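Local coordinates for protein hypoxanthine phosphoribosyltransferase (Bacillus anthracis, PDB 4QYI) that probably salvages purines by joining hypoxanthine or guanine to the ribose phosphate of phosphoribosyl pyrophosphate, with magnesium bound at its active site, at residues L12-L25 with Y145-Y158. Numbering follows the deposited sequence.
Sequences LISEEQLQEKVKEL and YVGFQIPDEFIVGY
The first turns of helix 15-32 pack over the bent strand 145-149, with the CA atoms of Lys-21 and Gly-147 6.1 Å apart, and the end of strand 8-13, just before the helix, continues the contact toward Ile-150 and Ile-155. Phe-148 is the centrepiece, its ring held between two aliphatic groups. Over one face lies CD1 of Ile-13, a CH-pi contact 4.0 Å from the ring centroid; CE of Lys-21 lies over the opposite face, offset toward the rim, while its CB meets the ring obliquely at CZ, 3.3 Å away. Lys-21 bends at chi2 (61°) and chi3 (70°), a curl that brings CE against the carbonyl O of Gly-147 (3.3 Å), while NZ pairs with Glu-24 OE2 at 3.0 Å. Its ammonium is too far from the ring for more than a weak cation-pi attraction. On the strand side of the helix start, CD1 of Ile-13 and CD1 of Ile-150 meet tip to tip at a tight 3.5 Å, and Leu-12 CD2 reaches the same Ile-150 methyl. Leu-18 divides its branches: CD2 approaches Phe-148, whereas CD1 sits over a face of Tyr-158. Farther along the helix, Leu-25 CD1 rests 3.9 Å from Gly-147 CA. No hydrogen bond joins the two segments, so shape and apolar burial hold this first helix against the mixed sheet of the phosphoribosyltransferase fold, while the Lys-21 ammonium pairs within its own helix and the Tyr-158 hydroxyl with Asp-53.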
loop_
_atom_site.group_PDB
_atom_site.type_symbol
_atom_site.label_atom_id
_atom_site.label_comp_id
_atom_site.label_asym_id
_atom_site.label_seq_id
_atom_site.Cartn_x
_atom_site.Cartn_y
_atom_site.Cartn_z
ATOM N N LEU A 12 -11.029 10.990 -15.891
ATOM C CA LEU A 12 -10.385 12.308 -15.775
ATOM C C LEU A 12 -8.895 12.241 -16.100
ATOM O O LEU A 12 -8.363 13.139 -16.745
ATOM C CB LEU A 12 -10.614 12.906 -14.385
ATOM C CG LEU A 12 -10.216 14.371 -14.125
ATOM C CD1 LEU A 12 -11.170 15.323 -14.843
ATOM C CD2 LEU A 12 -10.227 14.650 -12.626
ATOM N N ILE A 13 -8.226 11.184 -15.647
ATOM C CA ILE A 13 -6.809 11.005 -15.908
ATOM C C ILE A 13 -6.649 9.539 -16.229
ATOM O O ILE A 13 -6.978 8.685 -15.420
ATOM C CB ILE A 13 -5.941 11.355 -14.687
ATOM C CG1 ILE A 13 -6.338 12.725 -14.130
ATOM C CG2 ILE A 13 -4.472 11.343 -15.073
ATOM C CD1 ILE A 13 -5.573 13.119 -12.887
ATOM N N SER A 14 -6.139 9.235 -17.415
ATOM C CA SER A 14 -6.028 7.856 -17.837
ATOM C C SER A 14 -4.905 7.108 -17.158
ATOM O O SER A 14 -4.005 7.686 -16.572
ATOM C CB SER A 14 -5.791 7.793 -19.348
ATOM O OG SER A 14 -4.489 8.248 -19.670
ATOM N N GLU A 15 -4.975 5.794 -17.275
ATOM C CA GLU A 15 -3.963 4.908 -16.758
ATOM C C GLU A 15 -2.586 5.307 -17.310
ATOM O O GLU A 15 -1.614 5.425 -16.567
ATOM C CB GLU A 15 -4.324 3.482 -17.175
ATOM C CG GLU A 15 -3.332 2.417 -16.764
ATOM C CD GLU A 15 -3.811 1.018 -17.129
ATOM O OE1 GLU A 15 -4.955 0.855 -17.615
ATOM O OE2 GLU A 15 -3.046 0.067 -16.899
ATOM N N GLU A 16 -2.511 5.533 -18.618
ATOM C CA GLU A 16 -1.245 5.889 -19.254
ATOM C C GLU A 16 -0.730 7.273 -18.795
ATOM O O GLU A 16 0.468 7.471 -18.620
ATOM C CB GLU A 16 -1.399 5.768 -20.781
ATOM C CG GLU A 16 -0.141 5.891 -21.604
ATOM C CD GLU A 16 0.337 7.308 -21.873
ATOM O OE1 GLU A 16 -0.232 8.280 -21.333
ATOM O OE2 GLU A 16 1.290 7.456 -22.669
ATOM N N GLN A 17 -1.627 8.235 -18.632
ATOM C CA GLN A 17 -1.213 9.546 -18.133
ATOM C C GLN A 17 -0.642 9.418 -16.720
ATOM O O GLN A 17 0.333 10.075 -16.373
ATOM C CB GLN A 17 -2.388 10.498 -18.081
ATOM C CG GLN A 17 -2.815 11.044 -19.414
ATOM C CD GLN A 17 -4.049 11.890 -19.202
ATOM O OE1 GLN A 17 -5.128 11.373 -18.948
ATOM N NE2 GLN A 17 -3.881 13.202 -19.230
ATOM N N LEU A 18 -1.269 8.579 -15.907
ATOM C CA LEU A 18 -0.799 8.377 -14.546
ATOM C C LEU A 18 0.588 7.777 -14.558
ATOM O O LEU A 18 1.464 8.266 -13.862
ATOM C CB LEU A 18 -1.743 7.477 -13.767
ATOM C CG LEU A 18 -3.068 8.129 -13.425
ATOM C CD1 LEU A 18 -4.120 7.121 -12.990
ATOM C CD2 LEU A 18 -2.815 9.154 -12.341
ATOM N N GLN A 19 0.799 6.744 -15.363
ATOM C CA GLN A 19 2.114 6.112 -15.425
ATOM C C GLN A 19 3.202 7.093 -15.875
ATOM O O GLN A 19 4.290 7.111 -15.304
ATOM C CB GLN A 19 2.093 4.906 -16.353
ATOM C CG GLN A 19 3.373 4.087 -16.367
ATOM C CD GLN A 19 3.479 3.207 -17.605
ATOM O OE1 GLN A 19 4.577 2.851 -18.042
ATOM N NE2 GLN A 19 2.331 2.841 -18.172
ATOM N N GLU A 20 2.925 7.896 -16.895
ATOM C CA GLU A 20 3.915 8.883 -17.344
ATOM C C GLU A 20 4.225 9.920 -16.247
ATOM O O GLU A 20 5.384 10.251 -15.993
ATOM C CB GLU A 20 3.466 9.597 -18.626
ATOM C CG GLU A 20 3.629 8.732 -19.858
ATOM C CD GLU A 20 5.076 8.348 -20.062
ATOM O OE1 GLU A 20 5.308 7.134 -20.136
ATOM O OE2 GLU A 20 5.978 9.225 -20.064
ATOM N N LYS A 21 3.186 10.439 -15.611
ATOM C CA LYS A 21 3.396 11.458 -14.590
ATOM C C LYS A 21 4.148 10.926 -13.375
ATOM O O LYS A 21 5.001 11.605 -12.827
ATOM C CB LYS A 21 2.075 12.069 -14.140
ATOM C CG LYS A 21 2.274 13.215 -13.160
ATOM C CD LYS A 21 3.077 14.335 -13.774
ATOM C CE LYS A 21 2.276 15.047 -14.837
ATOM N NZ LYS A 21 3.090 16.090 -15.504
ATOM N N VAL A 22 3.823 9.711 -12.962
ATOM C CA VAL A 22 4.495 9.113 -11.835
ATOM C C VAL A 22 5.982 8.983 -12.149
ATOM O O VAL A 22 6.816 9.287 -11.301
ATOM C CB VAL A 22 3.805 7.796 -11.419
ATOM C CG1 VAL A 22 4.558 7.102 -10.304
ATOM C CG2 VAL A 22 2.374 8.101 -10.960
ATOM N N LYS A 23 6.320 8.550 -13.361
ATOM C CA LYS A 23 7.726 8.418 -13.765
ATOM C C LYS A 23 8.444 9.770 -13.661
ATOM O O LYS A 23 9.600 9.854 -13.261
ATOM C CB LYS A 23 7.834 7.959 -15.229
ATOM C CG LYS A 23 7.360 6.560 -15.605
ATOM C CD LYS A 23 7.574 6.376 -17.100
ATOM C CE LYS A 23 6.870 5.141 -17.616
ATOM N NZ LYS A 23 6.978 4.975 -19.097
ATOM N N GLU A 24 7.758 10.812 -14.085
ATOM C CA GLU A 24 8.308 12.152 -14.050
ATOM C C GLU A 24 8.528 12.667 -12.625
ATOM O O GLU A 24 9.540 13.307 -12.337
ATOM C CB GLU A 24 7.389 13.078 -14.830
ATOM C CG GLU A 24 7.633 14.574 -14.592
ATOM C CD GLU A 24 6.795 15.439 -15.509
ATOM O OE1 GLU A 24 7.113 16.641 -15.625
ATOM O OE2 GLU A 24 5.827 14.918 -16.118
ATOM N N LEU A 25 7.588 12.387 -11.727
ATOM C CA LEU A 25 7.753 12.799 -10.333
ATOM C C LEU A 25 8.942 12.081 -9.703
ATOM O O LEU A 25 9.697 12.670 -8.937
ATOM C CB LEU A 25 6.494 12.510 -9.524
ATOM C CG LEU A 25 5.284 13.358 -9.897
ATOM C CD1 LEU A 25 4.080 12.921 -9.090
ATOM C CD2 LEU A 25 5.545 14.848 -9.727
ATOM N N TYR A 145 6.327 18.273 -4.892
ATOM C CA TYR A 145 6.066 17.403 -6.041
ATOM C C TYR A 145 4.571 17.270 -6.208
ATOM O O TYR A 145 3.887 16.836 -5.288
ATOM C CB TYR A 145 6.731 16.023 -5.833
ATOM C CG TYR A 145 8.168 16.155 -5.385
ATOM C CD1 TYR A 145 9.167 16.442 -6.294
ATOM C CD2 TYR A 145 8.534 15.995 -4.059
ATOM C CE1 TYR A 145 10.490 16.567 -5.893
ATOM C CE2 TYR A 145 9.857 16.117 -3.654
ATOM C CZ TYR A 145 10.828 16.398 -4.577
ATOM O OH TYR A 145 12.128 16.526 -4.165
ATOM N N VAL A 146 4.076 17.624 -7.391
ATOM C CA VAL A 146 2.654 17.570 -7.691
ATOM C C VAL A 146 2.401 16.904 -9.035
ATOM O O VAL A 146 2.959 17.313 -10.046
ATOM C CB VAL A 146 2.051 18.988 -7.761
ATOM C CG1 VAL A 146 0.571 18.914 -8.081
ATOM C CG2 VAL A 146 2.270 19.724 -6.451
ATOM N N GLY A 147 1.546 15.885 -9.047
ATOM C CA GLY A 147 1.211 15.200 -10.278
ATOM C C GLY A 147 0.284 15.986 -11.184
ATOM O O GLY A 147 0.627 16.310 -12.321
ATOM N N PHE A 148 -0.897 16.308 -10.666
ATOM C CA PHE A 148 -1.907 16.998 -11.441
ATOM C C PHE A 148 -2.731 17.951 -10.605
ATOM O O PHE A 148 -3.051 17.674 -9.444
ATOM C CB PHE A 148 -2.893 15.983 -12.009
ATOM C CG PHE A 148 -2.261 14.892 -12.816
ATOM C CD1 PHE A 148 -1.785 13.747 -12.194
ATOM C CD2 PHE A 148 -2.205 14.974 -14.201
ATOM C CE1 PHE A 148 -1.241 12.717 -12.937
ATOM C CE2 PHE A 148 -1.661 13.948 -14.946
ATOM C CZ PHE A 148 -1.183 12.819 -14.311
ATOM N N GLN A 149 -3.094 19.063 -11.224
ATOM C CA GLN A 149 -3.963 20.030 -10.598
ATOM C C GLN A 149 -5.346 19.775 -11.143
ATOM O O GLN A 149 -5.574 19.888 -12.340
ATOM C CB GLN A 149 -3.562 21.459 -10.898
ATOM C CG GLN A 149 -2.407 21.989 -10.085
ATOM C CD GLN A 149 -2.381 23.499 -10.168
ATOM O OE1 GLN A 149 -3.293 24.110 -10.740
ATOM N NE2 GLN A 149 -1.360 24.114 -9.591
ATOM N N ILE A 150 -6.258 19.408 -10.261
ATOM C CA ILE A 150 -7.617 19.107 -10.630
ATOM C C ILE A 150 -8.648 20.076 -10.080
ATOM O O ILE A 150 -8.426 20.707 -9.064
ATOM C CB ILE A 150 -7.897 17.676 -10.159
ATOM C CG1 ILE A 150 -7.175 16.787 -11.144
ATOM C CG2 ILE A 150 -9.392 17.363 -10.086
ATOM C CD1 ILE A 150 -7.198 15.339 -10.774
ATOM N N PRO A 151 -9.778 20.225 -10.787
ATOM C CA PRO A 151 -10.819 21.114 -10.288
ATOM C C PRO A 151 -11.487 20.499 -9.065
ATOM O O PRO A 151 -11.480 19.274 -8.922
ATOM C CB PRO A 151 -11.791 21.226 -11.475
ATOM C CG PRO A 151 -11.529 20.026 -12.318
ATOM C CD PRO A 151 -10.072 19.724 -12.142
ATOM N N ASP A 152 -12.033 21.349 -8.196
ATOM C CA ASP A 152 -12.703 20.916 -6.978
ATOM C C ASP A 152 -13.936 20.056 -7.257
ATOM O O ASP A 152 -15.068 20.551 -7.311
ATOM C CB ASP A 152 -13.098 22.125 -6.134
ATOM C CG ASP A 152 -13.594 21.729 -4.761
ATOM O OD1 ASP A 152 -13.359 20.575 -4.353
ATOM O OD2 ASP A 152 -14.191 22.571 -4.073
ATOM N N GLU A 153 -13.685 18.766 -7.448
ATOM C CA GLU A 153 -14.723 17.795 -7.714
ATOM C C GLU A 153 -14.383 16.449 -7.059
ATOM O O GLU A 153 -13.232 16.200 -6.699
ATOM C CB GLU A 153 -14.848 17.640 -9.229
ATOM C CG GLU A 153 -15.789 16.556 -9.718
ATOM C CD GLU A 153 -15.791 16.463 -11.233
ATOM O OE1 GLU A 153 -14.725 16.123 -11.798
ATOM O OE2 GLU A 153 -16.855 16.708 -11.849
ATOM N N PHE A 154 -15.389 15.592 -6.905
ATOM C CA PHE A 154 -15.208 14.263 -6.299
ATOM C C PHE A 154 -14.585 13.319 -7.307
ATOM O O PHE A 154 -15.053 13.203 -8.431
ATOM C CB PHE A 154 -16.535 13.675 -5.806
ATOM C CG PHE A 154 -17.203 14.515 -4.761
ATOM C CD1 PHE A 154 -16.580 14.751 -3.544
ATOM C CD2 PHE A 154 -18.457 15.064 -4.990
ATOM C CE1 PHE A 154 -17.192 15.536 -2.583
ATOM C CE2 PHE A 154 -19.078 15.840 -4.029
ATOM C CZ PHE A 154 -18.443 16.079 -2.824
ATOM N N ILE A 155 -13.537 12.621 -6.900
ATOM C CA ILE A 155 -12.864 11.709 -7.796
ATOM C C ILE A 155 -12.623 10.371 -7.122
ATOM O O ILE A 155 -12.607 10.278 -5.898
ATOM C CB ILE A 155 -11.509 12.300 -8.252
ATOM C CG1 ILE A 155 -10.517 12.442 -7.063
ATOM C CG2 ILE A 155 -11.745 13.621 -8.987
ATOM C CD1 ILE A 155 -10.946 13.377 -5.947
ATOM N N VAL A 156 -12.429 9.338 -7.937
ATOM C CA VAL A 156 -12.165 7.998 -7.442
ATOM C C VAL A 156 -11.169 7.325 -8.363
ATOM O O VAL A 156 -10.895 7.823 -9.463
ATOM C CB VAL A 156 -13.451 7.128 -7.387
ATOM C CG1 VAL A 156 -14.470 7.720 -6.419
ATOM C CG2 VAL A 156 -14.061 6.963 -8.768
ATOM N N GLY A 157 -10.626 6.200 -7.906
ATOM C CA GLY A 157 -9.660 5.416 -8.677
ATOM C C GLY A 157 -8.207 5.547 -8.230
ATOM O O GLY A 157 -7.845 6.474 -7.494
ATOM N N TYR A 158 -7.375 4.602 -8.666
ATOM C CA TYR A 158 -5.946 4.634 -8.378
ATOM C C TYR A 158 -5.682 4.840 -6.867
ATOM O O TYR A 158 -4.891 5.691 -6.469
ATOM C CB TYR A 158 -5.291 5.738 -9.240
ATOM C CG TYR A 158 -3.783 5.638 -9.396
ATOM C CD1 TYR A 158 -3.208 4.721 -10.285
ATOM C CD2 TYR A 158 -2.934 6.489 -8.702
ATOM C CE1 TYR A 158 -1.831 4.633 -10.432
ATOM C CE2 TYR A 158 -1.555 6.417 -8.856
ATOM C CZ TYR A 158 -1.015 5.492 -9.723
ATOM O OH TYR A 158 0.353 5.430 -9.839
#